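Local structure of PadR family transcriptional regulator (Streptococcus pneumoniae, 5ZQH) at residues A[11-15]-A[82-87]. The protein probably acts as a dimeric transcription factor of the PadR family, binding DNA through a winged helix-turn-helix domain to control gene expression. Residues are numbered along the deposited sequence; the frame is centred on the assembly and turned at random.
Sequences GCVLD and RVSVFW
Asp15 takes the indole N-H of Trp87 in a nearly straight hydrogen bond, NE1 to OD1 2.8 Å with 168° at the hydrogen. OD1 lies practically in the indole plane, yet the N-H reaches it from well above the carboxylate plane, and the two flat groups stand 84° apart. The other oxygen, OD2, passes 3.5 Å from Trp87 CZ2 and accepts a hydrogen bond from Gln19 NE2, so the carboxylate is gripped at both oxygens, which should restrain its rotation. One turn back along 82-87, Val83 turns CG2 anti to its backbone N (CG1 at chi1 69°), which lays that methyl 3.7 Å from Asp15 CA and against the backbone leading into it. Gly11, with no side chain, lets the Phe86 ring come right up to the helix: Gly11 CA sits over the middle of one face of the Phe86 ring, 3.5 Å from the centroid, in a CH-pi contact. Around this contact the second subunit adds Ile100 against Cys12 and Asp15, Leu4 against Phe86 and Val97 against Trp87. Within one subunit, helix 3-19 of the winged helix-turn-helix domain thus meets C-terminal helix 77-101, the dimerisation helix of PadR-family proteins.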
loop_
_atom_site.group_PDB
_atom_site.type_symbol
_atom_site.label_atom_id
_atom_site.label_comp_id
_atom_site.label_asym_id
_atom_site.label_seq_id
_atom_site.Cartn_x
_atom_site.Cartn_y
_atom_site.Cartn_z
ATOM N N GLY A 11 4.218 -2.382 -7.487
ATOM C CA GLY A 11 4.158 -1.293 -8.461
ATOM C C GLY A 11 5.512 -0.823 -8.956
ATOM O O GLY A 11 5.702 -0.670 -10.165
ATOM N N CYS A 12 6.452 -0.622 -8.025
ATOM C CA CYS A 12 7.825 -0.188 -8.356
ATOM C C CYS A 12 8.609 -1.212 -9.185
ATOM O O CYS A 12 9.224 -0.840 -10.183
ATOM C CB CYS A 12 8.607 0.229 -7.099
ATOM S SG CYS A 12 8.001 1.753 -6.327
ATOM N N VAL A 13 8.568 -2.488 -8.780
ATOM C CA VAL A 13 9.189 -3.604 -9.545
ATOM C C VAL A 13 8.596 -3.730 -10.961
ATOM O O VAL A 13 9.332 -3.867 -11.939
ATOM C CB VAL A 13 9.157 -4.953 -8.755
ATOM C CG1 VAL A 13 9.356 -6.169 -9.651
ATOM C CG2 VAL A 13 10.215 -4.950 -7.662
ATOM N N LEU A 14 7.270 -3.671 -11.043
ATOM C CA LEU A 14 6.531 -3.656 -12.308
ATOM C C LEU A 14 6.919 -2.485 -13.225
ATOM O O LEU A 14 7.138 -2.690 -14.426
ATOM C CB LEU A 14 5.021 -3.656 -12.026
ATOM C CG LEU A 14 4.072 -4.805 -12.414
ATOM C CD1 LEU A 14 4.738 -6.147 -12.700
ATOM C CD2 LEU A 14 2.968 -4.947 -11.371
ATOM N N ASP A 15 7.021 -1.282 -12.652
ATOM C CA ASP A 15 7.430 -0.075 -13.386
ATOM C C ASP A 15 8.857 -0.172 -13.928
ATOM O O ASP A 15 9.096 0.151 -15.094
ATOM C CB ASP A 15 7.260 1.180 -12.518
ATOM C CG ASP A 15 7.370 2.478 -13.318
ATOM O OD1 ASP A 15 6.526 2.717 -14.211
ATOM O OD2 ASP A 15 8.296 3.267 -13.036
ATOM N N ARG A 82 -1.407 -3.441 -15.224
ATOM C CA ARG A 82 -1.266 -3.406 -13.764
ATOM C C ARG A 82 -0.426 -2.227 -13.259
ATOM O O ARG A 82 -0.647 -1.741 -12.144
ATOM C CB ARG A 82 -0.683 -4.729 -13.234
ATOM C CG ARG A 82 -1.587 -5.951 -13.366
ATOM C CD ARG A 82 -2.738 -5.980 -12.367
ATOM N NE ARG A 82 -3.660 -7.084 -12.651
ATOM C CZ ARG A 82 -4.542 -7.597 -11.791
ATOM N NH1 ARG A 82 -4.642 -7.127 -10.552
ATOM N NH2 ARG A 82 -5.319 -8.602 -12.175
ATOM N N VAL A 83 0.532 -1.785 -14.074
ATOM C CA VAL A 83 1.402 -0.658 -13.724
ATOM C C VAL A 83 0.741 0.698 -14.015
ATOM O O VAL A 83 0.958 1.661 -13.271
ATOM C CB VAL A 83 2.837 -0.795 -14.321
ATOM C CG1 VAL A 83 2.860 -0.640 -15.835
ATOM C CG2 VAL A 83 3.793 0.188 -13.663
ATOM N N SER A 84 -0.067 0.765 -15.077
ATOM C CA SER A 84 -0.892 1.948 -15.340
ATOM C C SER A 84 -1.965 2.095 -14.255
ATOM O O SER A 84 -2.229 3.205 -13.805
ATOM C CB SER A 84 -1.508 1.914 -16.745
ATOM O OG SER A 84 -2.596 1.009 -16.810
ATOM N N VAL A 85 -2.551 0.964 -13.843
ATOM C CA VAL A 85 -3.438 0.881 -12.667
ATOM C C VAL A 85 -2.727 1.394 -11.409
ATOM O O VAL A 85 -3.297 2.206 -10.677
ATOM C CB VAL A 85 -4.013 -0.555 -12.455
ATOM C CG1 VAL A 85 -4.538 -0.764 -11.036
ATOM C CG2 VAL A 85 -5.126 -0.839 -13.455
ATOM N N PHE A 86 -1.489 0.930 -11.189
ATOM C CA PHE A 86 -0.647 1.371 -10.067
ATOM C C PHE A 86 -0.443 2.887 -10.011
ATOM O O PHE A 86 -0.639 3.489 -8.953
ATOM C CB PHE A 86 0.714 0.648 -10.045
ATOM C CG PHE A 86 1.722 1.279 -9.106
ATOM C CD1 PHE A 86 1.606 1.120 -7.721
ATOM C CD2 PHE A 86 2.774 2.051 -9.606
ATOM C CE1 PHE A 86 2.519 1.716 -6.858
ATOM C CE2 PHE A 86 3.691 2.645 -8.749
ATOM C CZ PHE A 86 3.562 2.477 -7.373
ATOM N N TRP A 87 -0.042 3.488 -11.136
ATOM C CA TRP A 87 0.212 4.932 -11.180
ATOM C C TRP A 87 -1.035 5.785 -11.000
ATOM O O TRP A 87 -0.964 6.856 -10.397
ATOM C CB TRP A 87 0.982 5.348 -12.436
ATOM C CG TRP A 87 2.430 4.931 -12.408
ATOM C CD1 TRP A 87 3.079 4.170 -13.337
ATOM C CD2 TRP A 87 3.401 5.239 -11.393
ATOM N NE1 TRP A 87 4.393 3.993 -12.976
ATOM C CE2 TRP A 87 4.620 4.635 -11.787
ATOM C CE3 TRP A 87 3.363 5.974 -10.196
ATOM C CZ2 TRP A 87 5.794 4.735 -11.024
ATOM C CZ3 TRP A 87 4.532 6.077 -9.437
ATOM C CH2 TRP A 87 5.732 5.461 -9.858
#